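Local structure of ABC transporter periplasmic peptide-binding protein (Pseudoalteromonas, 4QFL) at residues N38-N43 with G50-I55; P44-T49 with A138-F143; I56-Y61 with A179-V184. The protein binds dipeptides in the periplasm, here Ala-Phe, and probably delivers them to an ABC transporter of the inner membrane for uptake. All blocks are in the same frame, centred on the assembly; numbering follows the deposited sequence.

Contact 1: residues N38-N43 with G50-I55. With PHE (phenylalanine), chain D.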
loop_
_atom_site.group_PDB
_atom_site.type_symbol
_atom_site.label_atom_id
_atom_site.label_comp_id
_atom_site.label_asym_id
_atom_site.label_seq_id
_atom_site.Cartn_x
_atom_site.Cartn_y
_atom_site.Cartn_z
ATOM N N ASN A 38 8.611 -8.687 -8.398
ATOM C CA ASN A 38 8.498 -8.119 -9.722
ATOM C C ASN A 38 7.439 -7.001 -9.709
ATOM O O ASN A 38 6.403 -7.141 -9.055
ATOM C CB ASN A 38 8.101 -9.285 -10.637
ATOM C CG ASN A 38 8.129 -8.940 -12.097
ATOM O OD1 ASN A 38 7.108 -9.041 -12.770
ATOM N ND2 ASN A 38 9.294 -8.560 -12.608
ATOM N N PRO A 39 7.693 -5.874 -10.402
ATOM C CA PRO A 39 6.635 -4.854 -10.472
ATOM C C PRO A 39 5.552 -5.290 -11.444
ATOM O O PRO A 39 5.875 -5.855 -12.487
ATOM C CB PRO A 39 7.365 -3.632 -11.037
ATOM C CG PRO A 39 8.441 -4.225 -11.900
ATOM C CD PRO A 39 8.872 -5.498 -11.205
ATOM N N VAL A 40 4.291 -5.031 -11.113
ATOM C CA VAL A 40 3.166 -5.488 -11.937
ATOM C C VAL A 40 2.888 -4.540 -13.095
ATOM O O VAL A 40 2.145 -4.860 -14.013
ATOM C CB VAL A 40 1.872 -5.653 -11.112
ATOM C CG1 VAL A 40 2.036 -6.750 -10.080
ATOM C CG2 VAL A 40 1.490 -4.349 -10.453
ATOM N N SER A 41 3.498 -3.367 -13.040
ATOM C CA SER A 41 3.263 -2.340 -14.033
ATOM C C SER A 41 4.282 -1.238 -13.798
ATOM O O SER A 41 4.976 -1.235 -12.783
ATOM C CB SER A 41 1.845 -1.792 -13.870
ATOM O OG SER A 41 1.524 -0.871 -14.893
ATOM N N PHE A 42 4.378 -0.303 -14.732
ATOM C CA PHE A 42 5.160 0.893 -14.479
ATOM C C PHE A 42 4.285 2.125 -14.262
ATOM O O PHE A 42 4.770 3.255 -14.233
ATOM C CB PHE A 42 6.234 1.075 -15.550
ATOM C CG PHE A 42 7.371 0.133 -15.373
ATOM C CD1 PHE A 42 7.347 -1.112 -15.957
ATOM C CD2 PHE A 42 8.418 0.456 -14.536
ATOM C CE1 PHE A 42 8.385 -2.002 -15.749
ATOM C CE2 PHE A 42 9.448 -0.429 -14.334
ATOM C CZ PHE A 42 9.429 -1.652 -14.940
ATOM N N ASN A 43 2.992 1.878 -14.083
ATOM C CA ASN A 43 2.049 2.922 -13.722
ATOM C C ASN A 43 1.421 2.645 -12.360
ATOM O O ASN A 43 0.681 1.675 -12.199
ATOM C CB ASN A 43 0.967 3.045 -14.792
ATOM C CG ASN A 43 -0.130 3.991 -14.397
ATOM O OD1 ASN A 43 -0.023 4.718 -13.407
ATOM N ND2 ASN A 43 -1.203 3.997 -15.179
ATOM N N GLY A 50 2.739 -2.650 -2.561
ATOM C CA GLY A 50 3.889 -1.850 -2.171
ATOM C C GLY A 50 5.177 -2.198 -2.895
ATOM O O GLY A 50 5.983 -1.318 -3.185
ATOM N N SER A 51 5.363 -3.485 -3.182
ATOM C CA SER A 51 6.545 -3.965 -3.876
ATOM C C SER A 51 6.720 -3.252 -5.205
ATOM O O SER A 51 7.823 -2.889 -5.573
ATOM C CB SER A 51 6.414 -5.459 -4.121
ATOM O OG SER A 51 5.858 -6.076 -2.987
ATOM N N THR A 52 5.622 -3.059 -5.925
ATOM C CA THR A 52 5.669 -2.371 -7.203
ATOM C C THR A 52 5.876 -0.886 -7.021
ATOM O O THR A 52 6.711 -0.290 -7.687
ATOM C CB THR A 52 4.396 -2.596 -8.006
ATOM O OG1 THR A 52 4.274 -3.988 -8.306
ATOM C CG2 THR A 52 4.449 -1.821 -9.313
ATOM N N ILE A 53 5.113 -0.289 -6.114
ATOM C CA ILE A 53 5.202 1.150 -5.863
ATOM C C ILE A 53 6.583 1.562 -5.349
ATOM O O ILE A 53 7.093 2.638 -5.686
ATOM C CB ILE A 53 4.108 1.617 -4.870
ATOM C CG1 ILE A 53 2.715 1.300 -5.423
ATOM C CG2 ILE A 53 4.243 3.093 -4.594
ATOM C CD1 ILE A 53 2.457 1.860 -6.810
ATOM N N ASP A 54 7.192 0.704 -4.537
ATOM C CA ASP A 54 8.507 0.996 -3.991
ATOM C C ASP A 54 9.499 1.177 -5.127
ATOM O O ASP A 54 10.443 1.949 -5.002
ATOM C CB ASP A 54 8.979 -0.106 -3.039
ATOM C CG ASP A 54 8.468 0.088 -1.613
ATOM O OD1 ASP A 54 7.885 1.153 -1.326
ATOM O OD2 ASP A 54 8.659 -0.817 -0.769
ATOM N N ILE A 55 9.278 0.470 -6.234
ATOM C CA ILE A 55 10.153 0.569 -7.408
ATOM C C ILE A 55 9.892 1.830 -8.239
ATOM O O ILE A 55 10.823 2.569 -8.543
ATOM C CB ILE A 55 10.035 -0.670 -8.335
ATOM C CG1 ILE A 55 10.425 -1.935 -7.584
ATOM C CG2 ILE A 55 10.903 -0.513 -9.580
ATOM C CD1 ILE A 55 10.189 -3.212 -8.357
HETATM N N PHE D . -0.260 -2.987 0.078
HETATM C CA PHE D . 0.062 -4.319 0.574
HETATM C C PHE D . 1.560 -4.469 0.710
HETATM O O PHE D . 2.042 -5.143 1.613
HETATM C CB PHE D . -0.442 -5.382 -0.397
HETATM C CG PHE D . -1.923 -5.534 -0.413
HETATM C CD1 PHE D . -2.635 -5.652 0.770
HETATM C CD2 PHE D . -2.606 -5.568 -1.607
HETATM C CE1 PHE D . -3.993 -5.806 0.762
HETATM C CE2 PHE D . -3.967 -5.722 -1.625
HETATM C CZ PHE D . -4.667 -5.838 -0.441
HETATM O OXT PHE D . 2.318 -3.921 -0.092
HETATM O O HOH W 1 4.696 -6.230 -7.067
#
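At the edge of the dipeptide pocket, the loop 38-43 folds back on the first turns of helix 50-60, and Thr52 meets Pro39 and Val40. The backbone N of Val40 donates to Thr52 OG1 at 3.0 Å with an N-H...O angle of 157°, the one direct hydrogen bond across the contact. That hydroxyl stands beside Thr52's own backbone N and anti to its carbonyl carbon (chi1 -63°), where it also donates to a water 2.6 Å from Thr52 OG1; the water in turn donates to Asn38 O. One buried hydroxyl therefore serves two bonds, direct and water-bridged, to the same loop. Its methyl branch works separately: Thr52 CG2 packs 3.8 Å from Pro39 CB and 3.6 Å from Ser41 O, a buried carbonyl without a hydrogen-bond partner. One turn on, the side chains of Ile55 and Pro39 cross at about a right angle, with Ile55 CD1 3.9 Å from Pro39 CD. Within the loop, Ser41 OG accepts from Asn43 N, closing an ST turn. At the helix start, Gly50 N donates to OXT of the bound phenylalanine over 2.8 Å, the N-terminal end of a helix receiving the dipeptide's carboxylate in a periplasmic binding protein.

Contact 2: residues P44-T49 with A138-F143. With PHE (phenylalanine), chain D; ALA (alanine), chain C.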
loop_
_atom_site.group_PDB
_atom_site.type_symbol
_atom_site.label_atom_id
_atom_site.label_comp_id
_atom_site.label_asym_id
_atom_site.label_seq_id
_atom_site.Cartn_x
_atom_site.Cartn_y
_atom_site.Cartn_z
ATOM N N PRO A 44 1.704 3.510 -11.370
ATOM C CA PRO A 44 1.240 3.318 -9.988
ATOM C C PRO A 44 -0.281 3.243 -9.855
ATOM O O PRO A 44 -0.777 2.696 -8.874
ATOM C CB PRO A 44 1.767 4.566 -9.267
ATOM C CG PRO A 44 2.926 5.019 -10.096
ATOM C CD PRO A 44 2.567 4.695 -11.508
ATOM N N GLN A 45 -0.995 3.803 -10.823
ATOM C CA GLN A 45 -2.459 3.809 -10.833
ATOM C C GLN A 45 -3.108 2.432 -10.761
ATOM O O GLN A 45 -4.205 2.284 -10.227
ATOM C CB GLN A 45 -2.971 4.494 -12.101
ATOM C CG GLN A 45 -2.699 5.979 -12.172
ATOM C CD GLN A 45 -3.394 6.604 -13.358
ATOM O OE1 GLN A 45 -3.502 5.985 -14.415
ATOM N NE2 GLN A 45 -3.882 7.827 -13.187
ATOM N N VAL A 46 -2.429 1.432 -11.313
ATOM C CA VAL A 46 -3.045 0.139 -11.555
ATOM C C VAL A 46 -2.801 -0.898 -10.447
ATOM O O VAL A 46 -3.216 -2.054 -10.559
ATOM C CB VAL A 46 -2.626 -0.412 -12.938
ATOM C CG1 VAL A 46 -2.864 0.641 -14.025
ATOM C CG2 VAL A 46 -1.190 -0.842 -12.941
ATOM N N THR A 47 -2.154 -0.475 -9.364
ATOM C CA THR A 47 -1.830 -1.393 -8.288
ATOM C C THR A 47 -1.927 -0.744 -6.907
ATOM O O THR A 47 -1.827 0.480 -6.781
ATOM C CB THR A 47 -0.406 -1.927 -8.470
ATOM O OG1 THR A 47 -0.213 -3.056 -7.620
ATOM C CG2 THR A 47 0.599 -0.859 -8.103
ATOM N N THR A 48 -2.139 -1.575 -5.882
ATOM C CA THR A 48 -1.948 -1.164 -4.503
ATOM C C THR A 48 -0.863 -2.009 -3.847
ATOM O O THR A 48 -0.786 -2.090 -2.624
ATOM C CB THR A 48 -3.221 -1.291 -3.671
ATOM O OG1 THR A 48 -3.654 -2.655 -3.659
ATOM C CG2 THR A 48 -4.310 -0.415 -4.242
ATOM N N THR A 49 -0.012 -2.636 -4.646
ATOM C CA THR A 49 1.036 -3.466 -4.064
ATOM C C THR A 49 2.326 -2.708 -3.818
ATOM O O THR A 49 2.940 -2.203 -4.740
ATOM C CB THR A 49 1.345 -4.668 -4.937
ATOM O OG1 THR A 49 0.168 -5.480 -5.017
ATOM C CG2 THR A 49 2.489 -5.465 -4.326
ATOM N N ALA A 138 -8.203 -2.256 -16.977
ATOM C CA ALA A 138 -9.260 -1.333 -16.599
ATOM C C ALA A 138 -9.461 -1.311 -15.078
ATOM O O ALA A 138 -10.539 -0.987 -14.588
ATOM C CB ALA A 138 -10.543 -1.686 -17.310
ATOM N N ASN A 139 -8.414 -1.648 -14.334
ATOM C CA ASN A 139 -8.472 -1.601 -12.882
ATOM C C ASN A 139 -7.598 -0.495 -12.328
ATOM O O ASN A 139 -6.435 -0.383 -12.700
ATOM C CB ASN A 139 -8.033 -2.934 -12.282
ATOM C CG ASN A 139 -9.061 -4.034 -12.490
ATOM O OD1 ASN A 139 -8.720 -5.156 -12.868
ATOM N ND2 ASN A 139 -10.330 -3.714 -12.249
ATOM N N TYR A 140 -8.161 0.314 -11.431
ATOM C CA TYR A 140 -7.397 1.319 -10.683
ATOM C C TYR A 140 -7.697 1.120 -9.204
ATOM O O TYR A 140 -8.488 1.857 -8.622
ATOM C CB TYR A 140 -7.785 2.727 -11.153
ATOM C CG TYR A 140 -7.758 2.857 -12.667
ATOM C CD1 TYR A 140 -6.555 2.795 -13.364
ATOM C CD2 TYR A 140 -8.931 3.012 -13.401
ATOM C CE1 TYR A 140 -6.511 2.892 -14.740
ATOM C CE2 TYR A 140 -8.898 3.112 -14.790
ATOM C CZ TYR A 140 -7.684 3.052 -15.451
ATOM O OH TYR A 140 -7.628 3.147 -16.826
ATOM N N PRO A 141 -7.079 0.089 -8.597
ATOM C CA PRO A 141 -7.564 -0.461 -7.324
ATOM C C PRO A 141 -7.628 0.531 -6.157
ATOM O O PRO A 141 -8.641 0.554 -5.471
ATOM C CB PRO A 141 -6.606 -1.628 -7.040
ATOM C CG PRO A 141 -5.429 -1.419 -7.937
ATOM C CD PRO A 141 -5.898 -0.631 -9.112
ATOM N N TYR A 142 -6.596 1.329 -5.912
ATOM C CA TYR A 142 -6.703 2.268 -4.800
ATOM C C TYR A 142 -7.934 3.164 -4.994
ATOM O O TYR A 142 -8.786 3.304 -4.117
ATOM C CB TYR A 142 -5.451 3.141 -4.643
ATOM C CG TYR A 142 -5.584 4.026 -3.427
ATOM C CD1 TYR A 142 -5.413 3.499 -2.156
ATOM C CD2 TYR A 142 -5.944 5.363 -3.542
ATOM C CE1 TYR A 142 -5.566 4.274 -1.042
ATOM C CE2 TYR A 142 -6.098 6.152 -2.425
ATOM C CZ TYR A 142 -5.917 5.598 -1.176
ATOM O OH TYR A 142 -6.064 6.370 -0.046
ATOM N N PHE A 143 -8.009 3.759 -6.170
ATOM C CA PHE A 143 -9.034 4.734 -6.482
ATOM C C PHE A 143 -10.446 4.150 -6.511
ATOM O O PHE A 143 -11.376 4.735 -5.964
ATOM C CB PHE A 143 -8.677 5.411 -7.793
ATOM C CG PHE A 143 -7.376 6.170 -7.734
ATOM C CD1 PHE A 143 -7.280 7.350 -6.997
ATOM C CD2 PHE A 143 -6.254 5.711 -8.408
ATOM C CE1 PHE A 143 -6.084 8.064 -6.944
ATOM C CE2 PHE A 143 -5.052 6.423 -8.367
ATOM C CZ PHE A 143 -4.966 7.594 -7.633
HETATM N N PHE D . -0.260 -2.987 0.078
HETATM C CA PHE D . 0.062 -4.319 0.574
HETATM C C PHE D . 1.560 -4.469 0.710
HETATM O O PHE D . 2.042 -5.143 1.613
HETATM C CB PHE D . -0.442 -5.382 -0.397
HETATM C CG PHE D . -1.923 -5.534 -0.413
HETATM C CD1 PHE D . -2.635 -5.652 0.770
HETATM C CD2 PHE D . -2.606 -5.568 -1.607
HETATM C CE1 PHE D . -3.993 -5.806 0.762
HETATM C CE2 PHE D . -3.967 -5.722 -1.625
HETATM C CZ PHE D . -4.667 -5.838 -0.441
HETATM O OXT PHE D . 2.318 -3.921 -0.092
HETATM N N ALA C . -0.924 0.416 1.109
HETATM C CA ALA C . -0.398 -0.556 0.154
HETATM C C ALA C . -0.135 -1.898 0.834
HETATM O O ALA C . 0.164 -1.946 2.027
HETATM C CB ALA C . 0.879 -0.025 -0.503
HETATM O O HOH W 2 -4.297 1.992 -7.410
#
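Thr48 and Gln45 face the start of helix 141-145, where the Pro141 ring lies against Val46, Thr47 and Thr48. The Pro141 side chain can be followed round its ring. CB touches Thr48 CG2 at 3.8 Å, CG lies 3.6 Å from Thr47 CA, and CD rests 3.4 Å from Val46 O. Thr48 CG2, anti to its own carbonyl carbon, comes 3.3 Å from Tyr142 N, with Tyr142 CB as a further neighbour, while Thr48 OG1 takes the crowded position between backbone N and carbonyl carbon (chi1 60°) and lies near the phenylalanine ring of the dipeptide. No direct hydrogen bond crosses here. A water replaces it, donating to Gln45 O and Thr47 O and accepting from Tyr142 N at 2.8 Å. Gln45 O also receives a CA-H...O contact from Tyr140 CA, 3.4 Å away, and lies at the edge of the Tyr140 ring. An ST turn, Thr49 N to Thr47 OG1, shapes the loop as Thr48 O accepts from N of the bound phenylalanine at 2.9 Å. The loop also meets helix 50-60, where Thr47 touches Thr52 and Ile53, helix 115-126, where Gln45 NE2 bonds Thr121 O, and helix 414-422, where Thr49 lies against Trp414.

Contact 3: residues I56-Y61 with A179-V184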
loop_
_atom_site.group_PDB
_atom_site.type_symbol
_atom_site.label_atom_id
_atom_site.label_comp_id
_atom_site.label_asym_id
_atom_site.label_seq_id
_atom_site.Cartn_x
_atom_site.Cartn_y
_atom_site.Cartn_z
ATOM N N ILE A 56 8.633 2.084 -8.586
ATOM C CA ILE A 56 8.310 3.039 -9.645
ATOM C C ILE A 56 7.870 4.450 -9.233
ATOM O O ILE A 56 8.147 5.411 -9.940
ATOM C CB ILE A 56 7.232 2.460 -10.608
ATOM C CG1 ILE A 56 5.898 2.297 -9.881
ATOM C CG2 ILE A 56 7.694 1.137 -11.196
ATOM C CD1 ILE A 56 4.774 1.762 -10.766
ATOM N N ALA A 57 7.192 4.581 -8.101
ATOM C CA ALA A 57 6.431 5.796 -7.807
ATOM C C ALA A 57 7.273 7.051 -7.585
ATOM O O ALA A 57 7.151 8.029 -8.321
ATOM C CB ALA A 57 5.522 5.556 -6.619
ATOM N N ASN A 58 8.130 7.022 -6.566
ATOM C CA ASN A 58 8.946 8.182 -6.235
ATOM C C ASN A 58 10.115 8.352 -7.176
ATOM O O ASN A 58 10.746 9.406 -7.184
ATOM C CB ASN A 58 9.473 8.103 -4.798
ATOM C CG ASN A 58 8.389 8.269 -3.776
ATOM O OD1 ASN A 58 8.178 7.401 -2.925
ATOM N ND2 ASN A 58 7.687 9.380 -3.851
ATOM N N GLN A 59 10.412 7.322 -7.959
ATOM C CA GLN A 59 11.573 7.362 -8.838
ATOM C C GLN A 59 11.261 7.947 -10.215
ATOM O O GLN A 59 11.999 8.782 -10.717
ATOM C CB GLN A 59 12.199 5.976 -8.967
ATOM C CG GLN A 59 13.022 5.543 -7.753
ATOM C CD GLN A 59 12.211 5.458 -6.479
ATOM O OE1 GLN A 59 11.305 4.630 -6.358
ATOM N NE2 GLN A 59 12.533 6.310 -5.518
ATOM N N LEU A 60 10.165 7.515 -10.825
ATOM C CA LEU A 60 9.853 7.947 -12.182
ATOM C C LEU A 60 8.912 9.125 -12.234
ATOM O O LEU A 60 8.803 9.775 -13.268
ATOM C CB LEU A 60 9.232 6.802 -12.975
ATOM C CG LEU A 60 10.097 5.584 -13.236
ATOM C CD1 LEU A 60 9.229 4.479 -13.773
ATOM C CD2 LEU A 60 11.193 5.932 -14.222
ATOM N N TYR A 61 8.211 9.387 -11.135
ATOM C CA TYR A 61 7.086 10.325 -11.155
ATOM C C TYR A 61 7.113 11.385 -10.051
ATOM O O TYR A 61 7.906 11.302 -9.121
ATOM C CB TYR A 61 5.767 9.557 -11.025
ATOM C CG TYR A 61 5.482 8.571 -12.127
ATOM C CD1 TYR A 61 5.076 9.004 -13.384
ATOM C CD2 TYR A 61 5.591 7.196 -11.904
ATOM C CE1 TYR A 61 4.797 8.090 -14.406
ATOM C CE2 TYR A 61 5.315 6.275 -12.919
ATOM C CZ TYR A 61 4.917 6.732 -14.164
ATOM O OH TYR A 61 4.653 5.829 -15.168
ATOM N N ALA A 179 -2.443 12.811 -2.426
ATOM C CA ALA A 179 -1.038 12.825 -2.050
ATOM C C ALA A 179 -0.479 11.414 -1.910
ATOM O O ALA A 179 0.626 11.232 -1.416
ATOM C CB ALA A 179 -0.834 13.605 -0.763
ATOM N N THR A 180 -1.239 10.409 -2.333
ATOM C CA THR A 180 -0.750 9.034 -2.246
ATOM C C THR A 180 0.177 8.740 -3.413
ATOM O O THR A 180 0.179 9.466 -4.412
ATOM C CB THR A 180 -1.894 7.997 -2.206
ATOM O OG1 THR A 180 -2.650 8.064 -3.421
ATOM C CG2 THR A 180 -2.807 8.251 -1.017
ATOM N N ASP A 181 0.971 7.683 -3.273
ATOM C CA ASP A 181 1.883 7.246 -4.324
ATOM C C ASP A 181 1.170 6.811 -5.605
ATOM O O ASP A 181 1.806 6.632 -6.646
ATOM C CB ASP A 181 2.736 6.080 -3.823
ATOM C CG ASP A 181 3.614 6.456 -2.651
ATOM O OD1 ASP A 181 4.401 7.418 -2.774
ATOM O OD2 ASP A 181 3.508 5.790 -1.604
ATOM N N PHE A 182 -0.140 6.612 -5.522
ATOM C CA PHE A 182 -0.926 6.188 -6.678
ATOM C C PHE A 182 -1.317 7.391 -7.539
ATOM O O PHE A 182 -1.666 7.236 -8.718
ATOM C CB PHE A 182 -2.177 5.434 -6.216
ATOM C CG PHE A 182 -1.907 4.444 -5.113
ATOM C CD1 PHE A 182 -1.172 3.295 -5.363
ATOM C CD2 PHE A 182 -2.368 4.670 -3.825
ATOM C CE1 PHE A 182 -0.910 2.403 -4.354
ATOM C CE2 PHE A 182 -2.110 3.766 -2.814
ATOM C CZ PHE A 182 -1.387 2.641 -3.080
ATOM N N ALA A 183 -1.241 8.585 -6.950
ATOM C CA ALA A 183 -1.754 9.798 -7.581
ATOM C C ALA A 183 -0.708 10.549 -8.401
ATOM O O ALA A 183 -0.664 11.784 -8.391
ATOM C CB ALA A 183 -2.339 10.711 -6.517
ATOM N N VAL A 184 0.134 9.818 -9.123
ATOM C CA VAL A 184 1.209 10.478 -9.863
ATOM C C VAL A 184 0.651 11.145 -11.092
ATOM O O VAL A 184 -0.452 10.824 -11.531
ATOM C CB VAL A 184 2.295 9.506 -10.301
ATOM C CG1 VAL A 184 2.887 8.788 -9.089
ATOM C CG2 VAL A 184 1.754 8.521 -11.318
#
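Val184 packs on Tyr61 with its CB 3.5 Å from Tyr61 CB, and its CG2 methyl lies over one face of the ring, 4.0 Å from the centroid and 18° off the normal, a CH-pi contact. Val184 CG1 meets Tyr61 CB at 3.6 Å, so both methyls bear on the tyrosine. One helical turn earlier, Ala57 CB meets Asp181, 4.0 Å from Asp181 CB and 3.9 Å from Asp181 O, a buried carbonyl that has no hydrogen-bond partner. The contact joins the C-terminal end of helix 50-60 to a type I beta turn, Thr180 to Ala183, which holds Asp181 and is closed by Ala183 N to Thr180 O at 3.0 Å, and to Val184 directly after it, in the loop between helices 174-178 and 188-196. The tyrosine ring is held on its opposite face by Leu60 CB, 3.8 Å above the ring plane. The hydroxyl of Tyr61 is hydrogen-bonded to Phe42 O. An alanine at Tyr61 would probably open a gap beneath Val184 CG2 and leave Phe42 O without that hydroxyl. On the Asp181 side, OD2 accepts from Ala526 N, while OD1 has a long, weak ion pair with Arg63.

Overall arrangement
Helix 50-60 is shared by contacts 1 and 3, which use its first and last turns, and contact 2 takes in the loop that leads into it. Contacts 2 and 3 are buried; contact 1 is partly so, with Val40 exposed at its margin. Their chemistry differs too: contact 1 has a direct hydrogen bond and a water bridge, contact 2 relies on apolar packing and a water, and contact 3 has no hydrogen bond across it. Contacts 1 and 2 both hydrogen-bond the dipeptide through backbone atoms. Ile53 CD1 packs 3.5 Å from Thr47 CG2, joining contacts 1 and 2, and the stacked rings of Tyr142 and Phe182 join contacts 2 and 3.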